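Local coordinates for protein apical membrane antigen 1 (Neospora caninum, PDB 4APL) that is thought to act at the moving junction, where it takes part in the invasion of host cells by this apicomplexan parasite, at residues 40-52 and 294-306. Numbering follows the deposited sequence.
Sequences LGQDKEVDGKLYR and WWPVHEKDQPHSG
R52, the residue most deeply engaged, reaches from strand 49-53 into the curve of segment 294-306. Its chain bends about CG-CD (chi3 82°), which carries the guanidinium between two apolar surfaces, L40 CB over one face and Q302 CB over the other. From there R52 NH2 donates to P303 O at 2.8 Å, while R52 NH1 bonds the carbonyl of D278; arginine suits the place because one flat head can both stack and bond two carbonyls. The H304 ring lies nearly coplanar with the guanidinium, R52 NH2 at its edge, and takes G41 CA over its face in a CH-pi contact. At the hairpin's other end W295 turns its edge onto the face of Y51, the planes 82° apart and W295 CE3 3.7 Å from Y51 CG; V46 CG1 borders the same indole, which also stacks on Y154. P296, lacking an N-H, offers its carbonyl to R52 N at 2.9 Å, and H298 N donates to L50 O at 3.0 Å. These two bonds flank the Y51-V297 pair, a single beta bridge where the irregular loop runs beside the edge strand of a two-stranded antiparallel hairpin closed by a type I' turn.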
ATOM      1  N   LEU A  40       6.269  -7.157  -7.244  1.00 25.76           N
ATOM      2  CA  LEU A  40       6.852  -8.359  -7.840  1.00 25.83           C
ATOM      3  C   LEU A  40       8.308  -8.424  -7.422  1.00 25.91           C
ATOM      4  O   LEU A  40       9.210  -8.364  -8.262  1.00 26.61           O
ATOM      5  CB  LEU A  40       6.751  -8.314  -9.370  1.00 25.38           C
ATOM      6  CG  LEU A  40       5.375  -8.500 -10.010  1.00 24.65           C
ATOM      7  CD1 LEU A  40       5.374  -8.002 -11.440  1.00 23.56           C
ATOM      8  CD2 LEU A  40       4.970  -9.960  -9.962  1.00 25.83           C
ATOM      9  N   GLY A  41       8.528  -8.497  -6.112  1.00 25.02           N
ATOM     10  CA  GLY A  41       9.843  -8.258  -5.539  1.00 25.46           C
ATOM     11  C   GLY A  41      10.665  -9.510  -5.303  1.00 26.36           C
ATOM     12  O   GLY A  41      11.826  -9.425  -4.928  1.00 27.70           O
ATOM     13  N   GLN A  42      10.075 -10.674  -5.526  1.00 26.52           N
ATOM     14  CA  GLN A  42      10.820 -11.916  -5.410  1.00 29.03           C
ATOM     15  C   GLN A  42      10.678 -12.757  -6.679  1.00 31.17           C
ATOM     16  O   GLN A  42       9.797 -12.500  -7.492  1.00 32.09           O
ATOM     17  CB  GLN A  42      10.375 -12.697  -4.166  1.00 27.51           C
ATOM     18  CG  GLN A  42      11.064 -12.252  -2.883  1.00 26.35           C
ATOM     19  CD  GLN A  42      10.239 -12.539  -1.639  1.00 26.83           C
ATOM     20  OE1 GLN A  42       9.313 -13.344  -1.667  1.00 26.85           O
ATOM     21  NE2 GLN A  42      10.555 -11.854  -0.545  1.00 27.03           N
ATOM     22  N   ASP A  43      11.580 -13.722  -6.863  1.00 34.93           N
ATOM     23  CA  ASP A  43      11.493 -14.687  -7.969  1.00 36.45           C
ATOM     24  C   ASP A  43      11.619 -16.131  -7.455  1.00 37.72           C
ATOM     25  O   ASP A  43      12.532 -16.458  -6.688  1.00 35.23           O
ATOM     26  CB  ASP A  43      12.566 -14.411  -9.039  1.00 37.45           C
ATOM     27  CG  ASP A  43      12.522 -12.979  -9.581  1.00 40.29           C
ATOM     28  OD1 ASP A  43      11.417 -12.449  -9.836  1.00 43.78           O
ATOM     29  OD2 ASP A  43      13.606 -12.387  -9.780  1.00 39.72           O
ATOM     30  N   LYS A  44      10.692 -16.989  -7.872  1.00 36.72           N
ATOM     31  CA  LYS A  44      10.730 -18.388  -7.478  1.00 36.48           C
ATOM     32  C   LYS A  44      10.805 -19.285  -8.698  1.00 39.58           C
ATOM     33  O   LYS A  44      10.305 -18.937  -9.765  1.00 42.23           O
ATOM     34  CB  LYS A  44       9.503 -18.749  -6.648  1.00 34.08           C
ATOM     35  CG  LYS A  44       9.281 -17.833  -5.465  1.00 33.35           C
ATOM     36  CD  LYS A  44      10.158 -18.186  -4.276  1.00 31.68           C
ATOM     37  CE  LYS A  44      10.173 -17.016  -3.307  1.00 30.82           C
ATOM     38  NZ  LYS A  44      10.228 -17.415  -1.875  1.00 31.33           N
ATOM     39  N   GLU A  45      11.438 -20.442  -8.531  1.00 42.52           N
ATOM     40  CA  GLU A  45      11.503 -21.441  -9.587  1.00 44.59           C
ATOM     41  C   GLU A  45      10.307 -22.378  -9.491  1.00 42.29           C
ATOM     42  O   GLU A  45      10.038 -22.931  -8.431  1.00 41.70           O
ATOM     43  CB  GLU A  45      12.802 -22.240  -9.476  1.00 49.20           C
ATOM     44  CG  GLU A  45      13.449 -22.563 -10.812  1.00 53.48           C
ATOM     45  CD  GLU A  45      14.024 -23.963 -10.857  1.00 56.77           C
ATOM     46  OE1 GLU A  45      14.054 -24.634  -9.798  1.00 53.72           O
ATOM     47  OE2 GLU A  45      14.444 -24.392 -11.955  1.00 60.71           O
ATOM     48  N   VAL A  46       9.568 -22.513 -10.587  1.00 40.84           N
ATOM     49  CA  VAL A  46       8.520 -23.527 -10.696  1.00 41.35           C
ATOM     50  C   VAL A  46       8.670 -24.274 -12.023  1.00 45.19           C
ATOM     51  O   VAL A  46       8.741 -23.651 -13.087  1.00 48.40           O
ATOM     52  CB  VAL A  46       7.107 -22.910 -10.594  1.00 37.48           C
ATOM     53  CG1 VAL A  46       6.033 -23.939 -10.904  1.00 33.42           C
ATOM     54  CG2 VAL A  46       6.887 -22.322  -9.216  1.00 37.75           C
ATOM     55  N   ASP A  47       8.761 -25.602 -11.948  1.00 45.26           N
ATOM     56  CA  ASP A  47       8.897 -26.452 -13.133  1.00 45.54           C
ATOM     57  C   ASP A  47      10.022 -26.018 -14.060  1.00 44.55           C
ATOM     58  O   ASP A  47       9.847 -26.001 -15.275  1.00 45.15           O
ATOM     59  CB  ASP A  47       7.589 -26.480 -13.921  1.00 48.99           C
ATOM     60  CG  ASP A  47       6.442 -27.047 -13.121  1.00 54.07           C
ATOM     61  OD1 ASP A  47       6.694 -27.886 -12.227  1.00 56.41           O
ATOM     62  OD2 ASP A  47       5.286 -26.657 -13.390  1.00 55.81           O
ATOM     63  N   GLY A  48      11.165 -25.648 -13.491  1.00 43.34           N
ATOM     64  CA  GLY A  48      12.311 -25.254 -14.298  1.00 44.46           C
ATOM     65  C   GLY A  48      12.396 -23.762 -14.546  1.00 46.60           C
ATOM     66  O   GLY A  48      13.475 -23.180 -14.452  1.00 51.69           O
ATOM     67  N   LYS A  49      11.257 -23.141 -14.855  1.00 46.25           N
ATOM     68  CA  LYS A  49      11.200 -21.703 -15.141  1.00 43.82           C
ATOM     69  C   LYS A  49      11.184 -20.830 -13.883  1.00 42.24           C
ATOM     70  O   LYS A  49      10.777 -21.269 -12.806  1.00 42.18           O
ATOM     71  CB  LYS A  49       9.994 -21.372 -16.028  1.00 46.57           C
ATOM     72  CG  LYS A  49      10.212 -21.606 -17.520  1.00 49.38           C
ATOM     73  CD  LYS A  49       8.947 -21.335 -18.326  1.00 49.24           C
ATOM     74  CE  LYS A  49       8.964 -22.071 -19.662  1.00 50.80           C
ATOM     75  NZ  LYS A  49       7.644 -22.688 -19.990  1.00 48.58           N
ATOM     76  N   LEU A  50      11.618 -19.583 -14.045  1.00 41.16           N
ATOM     77  CA  LEU A  50      11.752 -18.623 -12.953  1.00 39.55           C
ATOM     78  C   LEU A  50      10.671 -17.539 -13.080  1.00 41.29           C
ATOM     79  O   LEU A  50      10.506 -16.927 -14.139  1.00 43.98           O
ATOM     80  CB  LEU A  50      13.144 -17.982 -13.011  1.00 38.57           C
ATOM     81  CG  LEU A  50      13.914 -17.623 -11.739  1.00 35.91           C
ATOM     82  CD1 LEU A  50      13.650 -18.612 -10.620  1.00 35.55           C
ATOM     83  CD2 LEU A  50      15.394 -17.590 -12.055  1.00 35.98           C
ATOM     84  N   TYR A  51       9.931 -17.306 -11.999  1.00 39.34           N
ATOM     85  CA  TYR A  51       8.749 -16.450 -12.060  1.00 35.27           C
ATOM     86  C   TYR A  51       8.810 -15.347 -11.043  1.00 34.82           C
ATOM     87  O   TYR A  51       9.358 -15.522  -9.948  1.00 37.09           O
ATOM     88  CB  TYR A  51       7.487 -17.265 -11.823  1.00 33.62           C
ATOM     89  CG  TYR A  51       7.236 -18.279 -12.902  1.00 33.72           C
ATOM     90  CD1 TYR A  51       6.584 -17.923 -14.076  1.00 32.42           C
ATOM     91  CD2 TYR A  51       7.671 -19.591 -12.760  1.00 33.19           C
ATOM     92  CE1 TYR A  51       6.349 -18.854 -15.069  1.00 33.40           C
ATOM     93  CE2 TYR A  51       7.446 -20.528 -13.751  1.00 33.18           C
ATOM     94  CZ  TYR A  51       6.785 -20.154 -14.903  1.00 31.65           C
ATOM     95  OH  TYR A  51       6.575 -21.075 -15.892  1.00 28.24           O
ATOM     96  N   ARG A  52       8.227 -14.211 -11.400  1.00 31.40           N
ATOM     97  CA  ARG A  52       8.160 -13.083 -10.485  1.00 28.30           C
ATOM     98  C   ARG A  52       7.092 -13.323  -9.425  1.00 25.38           C
ATOM     99  O   ARG A  52       6.120 -14.036  -9.665  1.00 24.59           O
ATOM    100  CB  ARG A  52       7.926 -11.785 -11.250  1.00 26.92           C
ATOM    101  CG  ARG A  52       9.055 -11.466 -12.209  1.00 26.89           C
ATOM    102  CD  ARG A  52       9.029 -10.016 -12.643  1.00 27.14           C
ATOM    103  NE  ARG A  52       9.646  -9.132 -11.657  1.00 26.29           N
ATOM    104  CZ  ARG A  52       9.630  -7.806 -11.741  1.00 26.53           C
ATOM    105  NH1 ARG A  52       9.026  -7.212 -12.765  1.00 26.40           N
ATOM    106  NH2 ARG A  52      10.209  -7.069 -10.802  1.00 27.33           N
ATOM    107  N   TRP A 294      -0.391 -17.212 -16.042  1.00 48.24           N
ATOM    108  CA  TRP A 294      -0.927 -16.357 -14.971  1.00 42.41           C
ATOM    109  C   TRP A 294       0.106 -15.517 -14.279  1.00 40.10           C
ATOM    110  O   TRP A 294      -0.245 -14.541 -13.614  1.00 38.94           O
ATOM    111  CB  TRP A 294      -1.660 -17.183 -13.915  1.00 42.81           C
ATOM    112  CG  TRP A 294      -2.638 -18.209 -14.441  1.00 43.00           C
ATOM    113  CD1 TRP A 294      -2.716 -19.556 -14.095  1.00 44.73           C
ATOM    114  CD2 TRP A 294      -3.737 -17.998 -15.389  1.00 45.07           C
ATOM    115  NE1 TRP A 294      -3.740 -20.176 -14.759  1.00 46.72           N
ATOM    116  CE2 TRP A 294      -4.388 -19.300 -15.559  1.00 48.24           C
ATOM    117  CE3 TRP A 294      -4.212 -16.911 -16.106  1.00 48.55           C
ATOM    118  CZ2 TRP A 294      -5.474 -19.476 -16.406  1.00 53.06           C
ATOM    119  CZ3 TRP A 294      -5.313 -17.100 -16.953  1.00 53.34           C
ATOM    120  CH2 TRP A 294      -5.929 -18.351 -17.097  1.00 52.35           C
ATOM    121  N   TRP A 295       1.377 -15.910 -14.380  1.00 38.21           N
ATOM    122  CA  TRP A 295       2.458 -15.236 -13.651  1.00 37.53           C
ATOM    123  C   TRP A 295       3.396 -14.537 -14.588  1.00 38.71           C
ATOM    124  O   TRP A 295       3.613 -14.998 -15.704  1.00 40.39           O
ATOM    125  CB  TRP A 295       3.259 -16.229 -12.808  1.00 37.73           C
ATOM    126  CG  TRP A 295       2.439 -17.181 -11.972  1.00 37.32           C
ATOM    127  CD1 TRP A 295       1.218 -16.938 -11.344  1.00 38.92           C
ATOM    128  CD2 TRP A 295       2.777 -18.561 -11.616  1.00 38.31           C
ATOM    129  NE1 TRP A 295       0.784 -18.046 -10.667  1.00 37.97           N
ATOM    130  CE2 TRP A 295       1.669 -19.054 -10.781  1.00 37.78           C
ATOM    131  CE3 TRP A 295       3.841 -19.412 -11.898  1.00 38.65           C
ATOM    132  CZ2 TRP A 295       1.651 -20.339 -10.268  1.00 35.44           C
ATOM    133  CZ3 TRP A 295       3.809 -20.707 -11.373  1.00 37.64           C
ATOM    134  CH2 TRP A 295       2.736 -21.158 -10.582  1.00 37.32           C
ATOM    135  N   PRO A 296       3.995 -13.421 -14.141  1.00 41.46           N
ATOM    136  CA  PRO A 296       5.055 -12.805 -14.937  1.00 40.37           C
ATOM    137  C   PRO A 296       6.326 -13.637 -14.893  1.00 39.95           C
ATOM    138  O   PRO A 296       6.630 -14.269 -13.879  1.00 38.35           O
ATOM    139  CB  PRO A 296       5.294 -11.453 -14.243  1.00 38.29           C
ATOM    140  CG  PRO A 296       4.105 -11.234 -13.374  1.00 39.47           C
ATOM    141  CD  PRO A 296       3.642 -12.603 -12.969  1.00 41.59           C
ATOM    142  N   VAL A 297       7.072 -13.604 -15.987  1.00 41.18           N
ATOM    143  CA  VAL A 297       8.342 -14.299 -16.083  1.00 42.50           C
ATOM    144  C   VAL A 297       9.468 -13.414 -15.559  1.00 42.80           C
ATOM    145  O   VAL A 297       9.347 -12.192 -15.539  1.00 43.06           O
ATOM    146  CB  VAL A 297       8.619 -14.689 -17.550  1.00 45.63           C
ATOM    147  CG1 VAL A 297       9.850 -15.584 -17.663  1.00 47.08           C
ATOM    148  CG2 VAL A 297       7.396 -15.377 -18.143  1.00 42.93           C
ATOM    149  N   HIS A 298      10.552 -14.041 -15.109  1.00 46.75           N
ATOM    150  CA  HIS A 298      11.799 -13.338 -14.806  1.00 49.48           C
ATOM    151  C   HIS A 298      12.458 -12.861 -16.074  1.00 52.38           C
ATOM    152  O   HIS A 298      12.398 -13.535 -17.102  1.00 53.05           O
ATOM    153  CB  HIS A 298      12.735 -14.268 -14.036  1.00 49.73           C
ATOM    154  CG  HIS A 298      14.105 -13.687 -13.768  1.00 49.78           C
ATOM    155  ND1 HIS A 298      14.570 -13.484 -12.524  1.00 51.94           N
ATOM    156  CD2 HIS A 298      15.129 -13.310 -14.637  1.00 49.05           C
ATOM    157  CE1 HIS A 298      15.822 -12.981 -12.590  1.00 50.43           C
ATOM    158  NE2 HIS A 298      16.156 -12.865 -13.884  1.00 47.63           N
ATOM    159  N   GLU A 299      13.053 -11.669 -16.020  1.00 59.14           N
ATOM    160  CA  GLU A 299      13.950 -11.170 -17.073  1.00 64.75           C
ATOM    161  C   GLU A 299      15.190 -10.576 -16.410  1.00 64.57           C
ATOM    162  O   GLU A 299      15.178 -10.313 -15.208  1.00 63.75           O
ATOM    163  CB  GLU A 299      13.264 -10.099 -17.928  1.00 71.99           C
ATOM    164  CG  GLU A 299      11.927 -10.511 -18.530  1.00 79.72           C
ATOM    165  CD  GLU A 299      10.805  -9.553 -18.154  1.00 88.66           C
ATOM    166  OE1 GLU A 299      10.741  -8.437 -18.726  1.00 86.20           O
ATOM    167  OE2 GLU A 299       9.987  -9.918 -17.276  1.00 87.35           O
ATOM    168  N   LYS A 300      16.245 -10.347 -17.190  1.00 66.68           N
ATOM    169  CA  LYS A 300      17.573 -10.086 -16.624  1.00 66.43           C
ATOM    170  C   LYS A 300      17.685  -8.776 -15.836  1.00 67.42           C
ATOM    171  O   LYS A 300      18.453  -8.692 -14.873  1.00 68.06           O
ATOM    172  CB  LYS A 300      18.658 -10.160 -17.705  1.00 65.61           C
ATOM    173  CG  LYS A 300      19.933 -10.865 -17.258  1.00 65.79           C
ATOM    174  CD  LYS A 300      21.022  -9.889 -16.823  1.00 67.10           C
ATOM    175  CE  LYS A 300      22.182 -10.611 -16.143  1.00 66.43           C
ATOM    176  NZ  LYS A 300      23.335  -9.717 -15.830  1.00 61.94           N
ATOM    177  N   ASP A 301      16.901  -7.772 -16.219  1.00 64.88           N
ATOM    178  CA  ASP A 301      17.110  -6.405 -15.731  1.00 67.74           C
ATOM    179  C   ASP A 301      15.872  -5.791 -15.062  1.00 66.92           C
ATOM    180  O   ASP A 301      15.838  -4.587 -14.788  1.00 66.69           O
ATOM    181  CB  ASP A 301      17.548  -5.516 -16.892  1.00 73.89           C
ATOM    182  CG  ASP A 301      16.520  -5.487 -18.016  1.00 82.15           C
ATOM    183  OD1 ASP A 301      15.621  -6.364 -18.028  1.00 78.73           O
ATOM    184  OD2 ASP A 301      16.610  -4.591 -18.888  1.00 86.89           O
ATOM    185  N   GLN A 302      14.856  -6.616 -14.819  1.00 60.24           N
ATOM    186  CA  GLN A 302      13.570  -6.144 -14.300  1.00 55.26           C
ATOM    187  C   GLN A 302      13.739  -5.330 -13.019  1.00 50.64           C
ATOM    188  O   GLN A 302      14.595  -5.642 -12.197  1.00 52.13           O
ATOM    189  CB  GLN A 302      12.652  -7.334 -14.036  1.00 55.20           C
ATOM    190  CG  GLN A 302      13.241  -8.331 -13.053  1.00 56.64           C
ATOM    191  CD  GLN A 302      12.565  -9.684 -13.115  1.00 58.74           C
ATOM    192  OE1 GLN A 302      12.804 -10.543 -12.263  1.00 63.76           O
ATOM    193  NE2 GLN A 302      11.721  -9.887 -14.129  1.00 54.99           N
ATOM    194  N   PRO A 303      12.912  -4.289 -12.838  1.00 45.70           N
ATOM    195  CA  PRO A 303      13.066  -3.410 -11.682  1.00 43.49           C
ATOM    196  C   PRO A 303      12.598  -4.044 -10.367  1.00 43.51           C
ATOM    197  O   PRO A 303      11.531  -4.656 -10.316  1.00 43.34           O
ATOM    198  CB  PRO A 303      12.187  -2.208 -12.035  1.00 42.59           C
ATOM    199  CG  PRO A 303      11.156  -2.747 -12.968  1.00 43.30           C
ATOM    200  CD  PRO A 303      11.808  -3.870 -13.722  1.00 45.26           C
ATOM    201  N   HIS A 304      13.427  -3.937  -9.332  1.00 43.26           N
ATOM    202  CA  HIS A 304      12.971  -4.080  -7.959  1.00 44.01           C
ATOM    203  C   HIS A 304      13.107  -2.751  -7.277  1.00 45.55           C
ATOM    204  O   HIS A 304      14.217  -2.252  -7.057  1.00 47.41           O
ATOM    205  CB  HIS A 304      13.764  -5.148  -7.210  1.00 47.64           C
ATOM    206  CG  HIS A 304      13.448  -6.566  -7.643  1.00 57.10           C
ATOM    207  ND1 HIS A 304      14.114  -7.636  -7.158  1.00 60.16           N
ATOM    208  CD2 HIS A 304      12.513  -7.066  -8.556  1.00 56.81           C
ATOM    209  CE1 HIS A 304      13.627  -8.763  -7.724  1.00 58.96           C
ATOM    210  NE2 HIS A 304      12.650  -8.413  -8.581  1.00 56.38           N
ATOM    211  N   SER A 305      11.968  -2.132  -6.990  1.00 41.35           N
ATOM    212  CA  SER A 305      11.951  -0.866  -6.290  1.00 36.13           C
ATOM    213  C   SER A 305      12.490  -1.086  -4.892  1.00 33.92           C
ATOM    214  O   SER A 305      13.216  -0.248  -4.363  1.00 34.82           O
ATOM    215  CB  SER A 305      10.525  -0.337  -6.210  1.00 35.73           C
ATOM    216  OG  SER A 305       9.756  -1.135  -5.332  1.00 36.56           O
ATOM    217  N   GLY A 306      12.139  -2.232  -4.308  1.00 31.40           N
ATOM    218  CA  GLY A 306      12.420  -2.511  -2.903  1.00 29.06           C
ATOM    219  C   GLY A 306      11.705  -1.544  -1.982  1.00 28.77           C
ATOM    220  O   GLY A 306      12.133  -1.324  -0.854  1.00 29.08           O
TER